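Local coordinates for protein afamin (Homo sapiens, PDB 6FAK) that carries hydrophobic molecules in body fluids, binding vitamin E and keeping lipidated Wnt proteins soluble and active, at residues 26-31 against 152-157; 67-72 against 253-258; 93-96 against 102-105. All coordinates share one frame; numbering follows the deposited sequence. Where two conformers were deposited one is given.

Contact 1 (26-31 against 152-157)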
loop_
_atom_site.group_PDB
_atom_site.type_symbol
_atom_site.label_atom_id
_atom_site.label_comp_id
_atom_site.label_asym_id
_atom_site.label_seq_id
_atom_site.Cartn_x
_atom_site.Cartn_y
_atom_site.Cartn_z
ATOM N N THR A 26 -16.585 5.215 14.384
ATOM C CA THR A 26 -16.143 6.465 14.963
ATOM C C THR A 26 -14.671 6.404 15.469
ATOM O O THR A 26 -13.895 7.357 15.301
ATOM C CB THR A 26 -17.087 6.879 16.125
ATOM O OG1 THR A 26 -18.407 7.082 15.603
ATOM C CG2 THR A 26 -16.637 8.176 16.733
ATOM N N ILE A 27 -14.347 5.299 16.127
ATOM C CA ILE A 27 -12.991 5.014 16.621
ATOM C C ILE A 27 -12.009 5.015 15.462
ATOM O O ILE A 27 -10.949 5.669 15.535
ATOM C CB ILE A 27 -12.959 3.676 17.394
ATOM C CG1 ILE A 27 -13.629 3.877 18.738
ATOM C CG2 ILE A 27 -11.527 3.180 17.607
ATOM C CD1 ILE A 27 -13.843 2.578 19.522
ATOM N N ILE A 28 -12.371 4.308 14.377
ATOM C CA ILE A 28 -11.480 4.233 13.217
ATOM C C ILE A 28 -11.222 5.671 12.693
ATOM O O ILE A 28 -10.077 6.071 12.552
ATOM C CB ILE A 28 -12.053 3.410 12.065
ATOM C CG1 ILE A 28 -12.114 1.912 12.442
ATOM C CG2 ILE A 28 -11.201 3.568 10.810
ATOM C CD1 ILE A 28 -12.747 1.010 11.412
ATOM N N ALA A 29 -12.287 6.430 12.458
ATOM C CA ALA A 29 -12.125 7.803 11.902
ATOM C C ALA A 29 -11.240 8.706 12.810
ATOM O O ALA A 29 -10.343 9.389 12.349
ATOM C CB ALA A 29 -13.487 8.447 11.712
ATOM N N PHE A 30 -11.585 8.722 14.092
ATOM C CA PHE A 30 -10.939 9.575 15.063
ATOM C C PHE A 30 -9.474 9.201 15.214
ATOM O O PHE A 30 -8.614 10.076 15.096
ATOM C CB PHE A 30 -11.658 9.510 16.404
ATOM C CG PHE A 30 -11.273 10.587 17.398
ATOM C CD1 PHE A 30 -10.466 11.660 17.092
ATOM C CD2 PHE A 30 -11.785 10.517 18.669
ATOM C CE1 PHE A 30 -10.168 12.644 18.036
ATOM C CE2 PHE A 30 -11.465 11.454 19.661
ATOM C CZ PHE A 30 -10.673 12.554 19.330
ATOM N N ALA A 31 -9.218 7.899 15.321
ATOM C CA ALA A 31 -7.851 7.372 15.494
ATOM C C ALA A 31 -6.976 7.631 14.301
ATOM O O ALA A 31 -5.776 7.900 14.458
ATOM C CB ALA A 31 -7.886 5.879 15.835
ATOM N N VAL A 152 -5.567 3.140 5.797
ATOM C CA VAL A 152 -6.275 1.906 5.424
ATOM C C VAL A 152 -7.772 2.164 5.446
ATOM O O VAL A 152 -8.294 2.805 6.356
ATOM C CB VAL A 152 -5.922 0.729 6.330
ATOM C CG1 VAL A 152 -6.594 -0.583 5.892
ATOM C CG2 VAL A 152 -4.420 0.499 6.197
ATOM N N PHE A 153 -8.452 1.644 4.441
ATOM C CA PHE A 153 -9.882 1.968 4.264
ATOM C C PHE A 153 -10.717 1.197 5.302
ATOM O O PHE A 153 -10.354 0.059 5.668
ATOM C CB PHE A 153 -10.382 1.569 2.880
ATOM C CG PHE A 153 -9.736 2.279 1.709
ATOM C CD1 PHE A 153 -8.862 3.382 1.859
ATOM C CD2 PHE A 153 -10.082 1.879 0.437
ATOM C CE1 PHE A 153 -8.316 4.030 0.736
ATOM C CE2 PHE A 153 -9.542 2.514 -0.694
ATOM C CZ PHE A 153 -8.649 3.561 -0.544
ATOM N N ALA A 154 -11.821 1.815 5.750
ATOM C CA ALA A 154 -12.668 1.237 6.817
ATOM C C ALA A 154 -13.165 -0.187 6.588
ATOM O O ALA A 154 -13.101 -0.994 7.527
ATOM C CB ALA A 154 -13.791 2.164 7.220
ATOM N N PRO A 155 -13.663 -0.499 5.380
ATOM C CA PRO A 155 -14.119 -1.865 5.146
ATOM C C PRO A 155 -12.990 -2.885 5.356
ATOM O O PRO A 155 -13.216 -3.976 5.893
ATOM C CB PRO A 155 -14.575 -1.831 3.670
ATOM C CG PRO A 155 -14.955 -0.417 3.434
ATOM C CD PRO A 155 -14.007 0.390 4.249
ATOM N N THR A 156 -11.759 -2.516 5.001
ATOM C CA THR A 156 -10.597 -3.360 5.222
ATOM C C THR A 156 -10.300 -3.586 6.728
ATOM O O THR A 156 -10.124 -4.739 7.188
ATOM C CB THR A 156 -9.369 -2.811 4.483
ATOM O OG1 THR A 156 -9.709 -2.677 3.094
ATOM C CG2 THR A 156 -8.197 -3.741 4.658
ATOM N N LEU A 157 -10.279 -2.493 7.475
ATOM C CA LEU A 157 -9.999 -2.517 8.897
ATOM C C LEU A 157 -11.051 -3.302 9.668
ATOM O O LEU A 157 -10.707 -4.068 10.611
ATOM C CB LEU A 157 -9.905 -1.096 9.473
ATOM C CG LEU A 157 -8.604 -0.497 9.958
ATOM C CD1 LEU A 157 -7.325 -1.130 9.389
ATOM C CD2 LEU A 157 -8.592 1.015 9.816
#

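Contact 2 (67-72 against 253-258)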
loop_
_atom_site.group_PDB
_atom_site.type_symbol
_atom_site.label_atom_id
_atom_site.label_comp_id
_atom_site.label_asym_id
_atom_site.label_seq_id
_atom_site.Cartn_x
_atom_site.Cartn_y
_atom_site.Cartn_z
ATOM N N LYS A 67 -25.947 16.530 5.969
ATOM C CA LYS A 67 -24.552 17.002 5.799
ATOM C C LYS A 67 -23.610 15.860 5.389
ATOM O O LYS A 67 -23.931 14.690 5.573
ATOM C CB LYS A 67 -24.018 17.664 7.080
ATOM C CG LYS A 67 -24.516 19.085 7.331
ATOM C CD LYS A 67 -24.041 19.605 8.687
ATOM C CE LYS A 67 -23.846 21.116 8.745
ATOM N NZ LYS A 67 -24.829 21.913 7.967
ATOM N N LEU A 68 -22.454 16.212 4.825
ATOM C CA LEU A 68 -21.405 15.233 4.547
ATOM C C LEU A 68 -20.988 14.581 5.895
ATOM O O LEU A 68 -20.959 15.267 6.943
ATOM C CB LEU A 68 -20.232 15.906 3.852
ATOM C CG LEU A 68 -19.147 15.042 3.193
ATOM C CD1 LEU A 68 -19.605 14.320 1.918
ATOM C CD2 LEU A 68 -17.952 15.934 2.879
ATOM N N PRO A 69 -20.754 13.245 5.902
ATOM C CA PRO A 69 -20.492 12.568 7.197
ATOM C C PRO A 69 -19.256 13.100 7.898
ATOM O O PRO A 69 -19.258 13.320 9.085
ATOM C CB PRO A 69 -20.297 11.094 6.805
ATOM C CG PRO A 69 -20.891 10.966 5.433
ATOM C CD PRO A 69 -20.678 12.299 4.769
ATOM N N ASN A 70 -18.221 13.322 7.121
ATOM C CA ASN A 70 -16.979 13.867 7.622
ATOM C C ASN A 70 -17.145 15.246 8.245
ATOM O O ASN A 70 -16.528 15.531 9.264
ATOM C CB ASN A 70 -15.929 13.976 6.499
ATOM C CG ASN A 70 -14.708 13.205 6.808
ATOM O OD1 ASN A 70 -14.683 12.483 7.832
ATOM N ND2 ASN A 70 -13.685 13.306 5.939
ATOM N N ASN A 71 -17.972 16.087 7.623
ATOM C CA ASN A 71 -18.246 17.412 8.184
ATOM C C ASN A 71 -18.881 17.309 9.566
ATOM O O ASN A 71 -18.523 18.093 10.457
ATOM C CB ASN A 71 -19.051 18.320 7.219
ATOM C CG ASN A 71 -18.186 18.884 6.075
ATOM O OD1 ASN A 71 -16.950 18.985 6.200
ATOM N ND2 ASN A 71 -18.837 19.270 4.952
ATOM N N VAL A 72 -19.715 16.298 9.784
ATOM C CA VAL A 72 -20.304 16.057 11.115
ATOM C C VAL A 72 -19.258 15.599 12.125
ATOM O O VAL A 72 -19.135 16.183 13.185
ATOM C CB VAL A 72 -21.476 15.030 11.076
ATOM C CG1 VAL A 72 -22.012 14.771 12.483
ATOM C CG2 VAL A 72 -22.621 15.559 10.179
ATOM N N VAL A 253 -14.865 7.855 6.627
ATOM C CA VAL A 253 -15.164 6.420 6.881
ATOM C C VAL A 253 -16.591 6.011 6.497
ATOM O O VAL A 253 -16.785 4.981 5.857
ATOM C CB VAL A 253 -14.825 5.989 8.319
ATOM C CG1 VAL A 253 -13.342 6.171 8.592
ATOM C CG2 VAL A 253 -15.657 6.757 9.351
ATOM N N VAL A 254 -17.569 6.846 6.849
ATOM C CA VAL A 254 -18.978 6.617 6.469
ATOM C C VAL A 254 -19.203 6.602 4.946
ATOM O O VAL A 254 -19.789 5.665 4.407
ATOM C CB VAL A 254 -19.926 7.646 7.160
ATOM C CG1 VAL A 254 -21.357 7.471 6.689
ATOM C CG2 VAL A 254 -19.847 7.482 8.668
ATOM N N GLN A 255 -18.720 7.629 4.260
ATOM C CA GLN A 255 -18.843 7.686 2.811
ATOM C C GLN A 255 -18.117 6.521 2.123
ATOM O O GLN A 255 -18.566 6.001 1.092
ATOM C CB GLN A 255 -18.291 9.009 2.272
ATOM C CG GLN A 255 -18.737 9.325 0.851
ATOM C CD GLN A 255 -20.270 9.448 0.752
ATOM O OE1 GLN A 255 -20.941 9.865 1.698
ATOM N NE2 GLN A 255 -20.810 9.002 -0.347
ATOM N N CYS A 256 -16.969 6.157 2.668
ATOM C CA CYS A 256 -16.204 5.031 2.168
ATOM C C CYS A 256 -17.024 3.743 2.202
ATOM O O CYS A 256 -17.093 3.021 1.192
ATOM C CB CYS A 256 -14.888 4.890 2.953
ATOM S SG CYS A 256 -13.718 3.625 2.409
ATOM N N ILE A 257 -17.612 3.456 3.367
ATOM C CA ILE A 257 -18.456 2.262 3.544
ATOM C C ILE A 257 -19.633 2.286 2.564
ATOM O O ILE A 257 -19.832 1.309 1.856
ATOM C CB ILE A 257 -18.907 2.051 5.036
ATOM C CG1 ILE A 257 -17.730 1.621 5.892
ATOM C CG2 ILE A 257 -19.984 0.985 5.147
ATOM C CD1 ILE A 257 -17.877 1.899 7.374
ATOM N N ARG A 258 -20.343 3.411 2.507
ATOM C CA ARG A 258 -21.460 3.615 1.559
ATOM C C ARG A 258 -21.067 3.434 0.112
ATOM O O ARG A 258 -21.772 2.777 -0.626
ATOM C CB ARG A 258 -22.067 5.030 1.678
ATOM C CG ARG A 258 -22.908 5.223 2.935
ATOM C CD ARG A 258 -23.593 6.588 2.993
ATOM N NE ARG A 258 -24.299 6.763 4.269
ATOM C CZ ARG A 258 -24.585 7.920 4.881
ATOM N NH1 ARG A 258 -24.220 9.088 4.354
ATOM N NH2 ARG A 258 -25.224 7.906 6.031
HETATM O O HOH W 1 -14.425 9.993 8.747
#

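Contact 3 (93-96 against 102-105)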
loop_
_atom_site.group_PDB
_atom_site.type_symbol
_atom_site.label_atom_id
_atom_site.label_comp_id
_atom_site.label_asym_id
_atom_site.label_seq_id
_atom_site.Cartn_x
_atom_site.Cartn_y
_atom_site.Cartn_z
ATOM N N CYS A 93 -9.346 23.258 12.731
ATOM C CA CYS A 93 -10.613 23.682 13.263
ATOM C C CYS A 93 -10.921 25.157 13.001
ATOM O O CYS A 93 -12.086 25.535 13.035
ATOM C CB CYS A 93 -10.692 23.355 14.766
ATOM S SG CYS A 93 -10.583 21.597 15.086
ATOM N N SER A 94 -9.886 25.962 12.748
ATOM C CA SER A 94 -10.021 27.367 12.324
ATOM C C SER A 94 -10.519 27.526 10.876
ATOM O O SER A 94 -10.813 28.639 10.474
ATOM C CB SER A 94 -8.666 28.085 12.403
ATOM O OG SER A 94 -8.042 27.850 13.643
ATOM N N LYS A 95 -10.565 26.424 10.110
ATOM C CA LYS A 95 -11.173 26.372 8.777
ATOM C C LYS A 95 -12.486 25.650 8.900
ATOM O O LYS A 95 -12.756 25.007 9.900
ATOM C CB LYS A 95 -10.270 25.586 7.814
ATOM C CG LYS A 95 -8.898 26.208 7.624
ATOM C CD LYS A 95 -7.840 25.170 7.277
ATOM C CE LYS A 95 -6.433 25.744 7.433
ATOM N NZ LYS A 95 -6.122 26.745 6.365
ATOM N N VAL A 96 -13.299 25.740 7.861
ATOM C CA VAL A 96 -14.581 25.059 7.818
ATOM C C VAL A 96 -14.729 24.261 6.515
ATOM O O VAL A 96 -13.993 24.498 5.542
ATOM C CB VAL A 96 -15.734 26.056 8.004
ATOM C CG1 VAL A 96 -15.527 26.857 9.290
ATOM C CG2 VAL A 96 -15.865 26.980 6.801
ATOM N N LEU A 102 -9.660 19.083 4.068
ATOM C CA LEU A 102 -8.363 18.999 3.466
ATOM C C LEU A 102 -7.268 19.058 4.543
ATOM O O LEU A 102 -6.368 18.226 4.554
ATOM C CB LEU A 102 -8.182 20.133 2.409
ATOM C CG LEU A 102 -6.855 20.163 1.632
ATOM C CD1 LEU A 102 -6.663 18.903 0.821
ATOM C CD2 LEU A 102 -6.795 21.367 0.684
ATOM N N CYS A 103 -7.401 20.015 5.460
ATOM C CA CYS A 103 -6.488 20.129 6.572
ATOM C C CYS A 103 -6.438 18.836 7.389
ATOM O O CYS A 103 -5.350 18.405 7.741
ATOM C CB CYS A 103 -6.893 21.325 7.466
ATOM S SG CYS A 103 -5.723 21.720 8.748
ATOM N N PHE A 104 -7.585 18.232 7.667
ATOM C CA PHE A 104 -7.661 16.967 8.424
ATOM C C PHE A 104 -6.924 15.803 7.705
ATOM O O PHE A 104 -6.192 15.023 8.329
ATOM C CB PHE A 104 -9.109 16.593 8.762
ATOM C CG PHE A 104 -9.536 17.053 10.119
ATOM C CD1 PHE A 104 -9.016 16.451 11.262
ATOM C CD2 PHE A 104 -10.383 18.129 10.276
ATOM C CE1 PHE A 104 -9.405 16.890 12.532
ATOM C CE2 PHE A 104 -10.781 18.571 11.542
ATOM C CZ PHE A 104 -10.305 17.948 12.672
ATOM N N PHE A 105 -7.125 15.738 6.393
ATOM C CA PHE A 105 -6.405 14.826 5.546
ATOM C C PHE A 105 -4.886 15.013 5.597
ATOM O O PHE A 105 -4.156 14.027 5.714
ATOM C CB PHE A 105 -6.931 14.914 4.112
ATOM C CG PHE A 105 -6.119 14.157 3.129
ATOM C CD1 PHE A 105 -6.239 12.790 3.030
ATOM C CD2 PHE A 105 -5.271 14.807 2.247
ATOM C CE1 PHE A 105 -5.482 12.081 2.099
ATOM C CE2 PHE A 105 -4.515 14.099 1.324
ATOM C CZ PHE A 105 -4.638 12.742 1.258
#

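Contact 1 (26-31 against 152-157)
Inside the first albumin domain of this all-helical protein, helix 22-33 packs against the first turn of helix 154-171 through a small, wholly apolar contact carried by I28, A154 and L157. I28 points toward the other segment and lays both of its branches on L157. Its CG2 methyl meets the CD2 methyl of L157 at 3.8 Å. The longer branch runs past the leucine to bring CD1 within 4.0 Å of L157 CB, and I28 CD1 alone also reaches the A154 CB methyl, at 4.5 Å. The isoleucine and leucine side chains thus run antiparallel and touch flank to flank. The I28 torsions place both branches: CG2 stands anti to the backbone N, CG1 lies beside that nitrogen (chi1 -69°), and chi2 of 176° stretches the chain out so that CD1 extends to the helix start. L157 meets it with a chi1 of -111°, which lies off the staggered positions. The backbones come closest at I28 and A154, whose CA atoms are 7.2 Å apart.

F153 occupies the N-cap position of helix 154-171, and its carbonyl receives the L157 N-H in the first turn. Next to the contact, the V152 carbonyl accepts a hydrogen bond from Q32 NE2, a polar tie between the end of helix 22-33 and the approach to helix 154-171. L142 of helix 134-148 also touches I28. All three touching residues are buried, and their aliphatic contact is part of the buried helix packing of an albumin-family domain, here joining helices far apart in sequence.

Contact 2 (67-72 against 253-258)
This is an interdomain contact near the surface, where the start of helix 69-78 in the first albumin repeat meets the first turns of helix 253-268 in the second. P69 carries most of the contact. Its ring points toward the other helix and crosses V254 obliquely, with P69 CB only 3.5 Å from V254 CB, tighter than usual carbon packing. The valine methyl CG1 lies 3.7 Å from P69 CG, while V254 CG2 is a little farther, 4.1 Å from P69 CB. With CG1 anti to the backbone N (chi1 176°), V254 sets one methyl against the proline and also against one face of the R258 guanidinium, 3.7 Å from its plane and over its centre. The arginine chain, extended from CG to NE, folds back over the valine one turn earlier in its own helix and brings NH1 to 4.0 Å from P69 CG, by an oblique approach.

Q255, bent at chi2 (61°), brings its amide oxygen to the proline from another direction; OE1 is 3.9 Å from both P69 CG and CD, a van der Waals approach. Between the two segments a water makes a polar bridge: it donates to N70 OD1 at 2.7 Å and accepts from V253 N at 3.0 Å, linking an asparagine side chain to an N-H in the first turn of helix 253-268. The N70 amide is held at its other end too, since ND2 bonds to E250 and to Y33 OH, while R258 NH2 is tied to Q15.

Helix 253-268 lies within the region that forms the binding pocket for hydrophobic ligands, and C256 is bridged to C248. The chemistry is thus mixed: tight proline-valine packing joins the two domains, while the water and the anchored N70 amide give the joint a directional polar link.

Contact 3 (93-96 against 102-105)
The CA atoms of K95 and C103 approach to 8.1 Å where the loop after helix 90-93 turns back along helix 97-106, and between these segments the contact is made by side chains. The two segments carry one half-cystine each from the adjacent-cysteine double disulfide characteristic of albumin domains: C93 is bridged to C78, and its neighbour C92 to C103.

K95 points toward the helix and lays its aliphatic chain against the cysteine, with K95 CD 4.0 Å from C103 CB. The bend in the lysine comes beyond this touching atom, at chi4 (-71°), which turns the ammonium end aside and leaves the methylenes to do the packing. C103 carries SG anti to its backbone N (chi1 -172°), the direction that reaches C92.

On the other side of the contact F104, one residue further along the helix, is buried and also touches Q74 and C78 of helix 69-78. Its ring thus lies by the C78-C93 bridge. R100 ties the loop to the helix by donating through NH1 to the C93 carbonyl. The sulfur C93 SG comes to F104 CZ obliquely, at 4.4 Å.

Overall arrangement
Contacts 1 and 2 are neighbours, their centres 12 Å apart, and they touch: A29 and I28 pack on V253, while F153 and P155 pack on the sulfur of C256. Helix 253-268 of the second albumin repeat therefore rests on helices 22-33 and 154-171 of the first, as well as on helix 69-78. Along the chain their segments alternate; contact 1 is internal to the first repeat, whereas contact 2, with these touches, makes the joint to the second. Contact 3 is local, nested inside the loops closed by both others; its centre lies 15 Å from that of contact 2 and 19 Å from that of contact 1, and its disulfides brace the first domain.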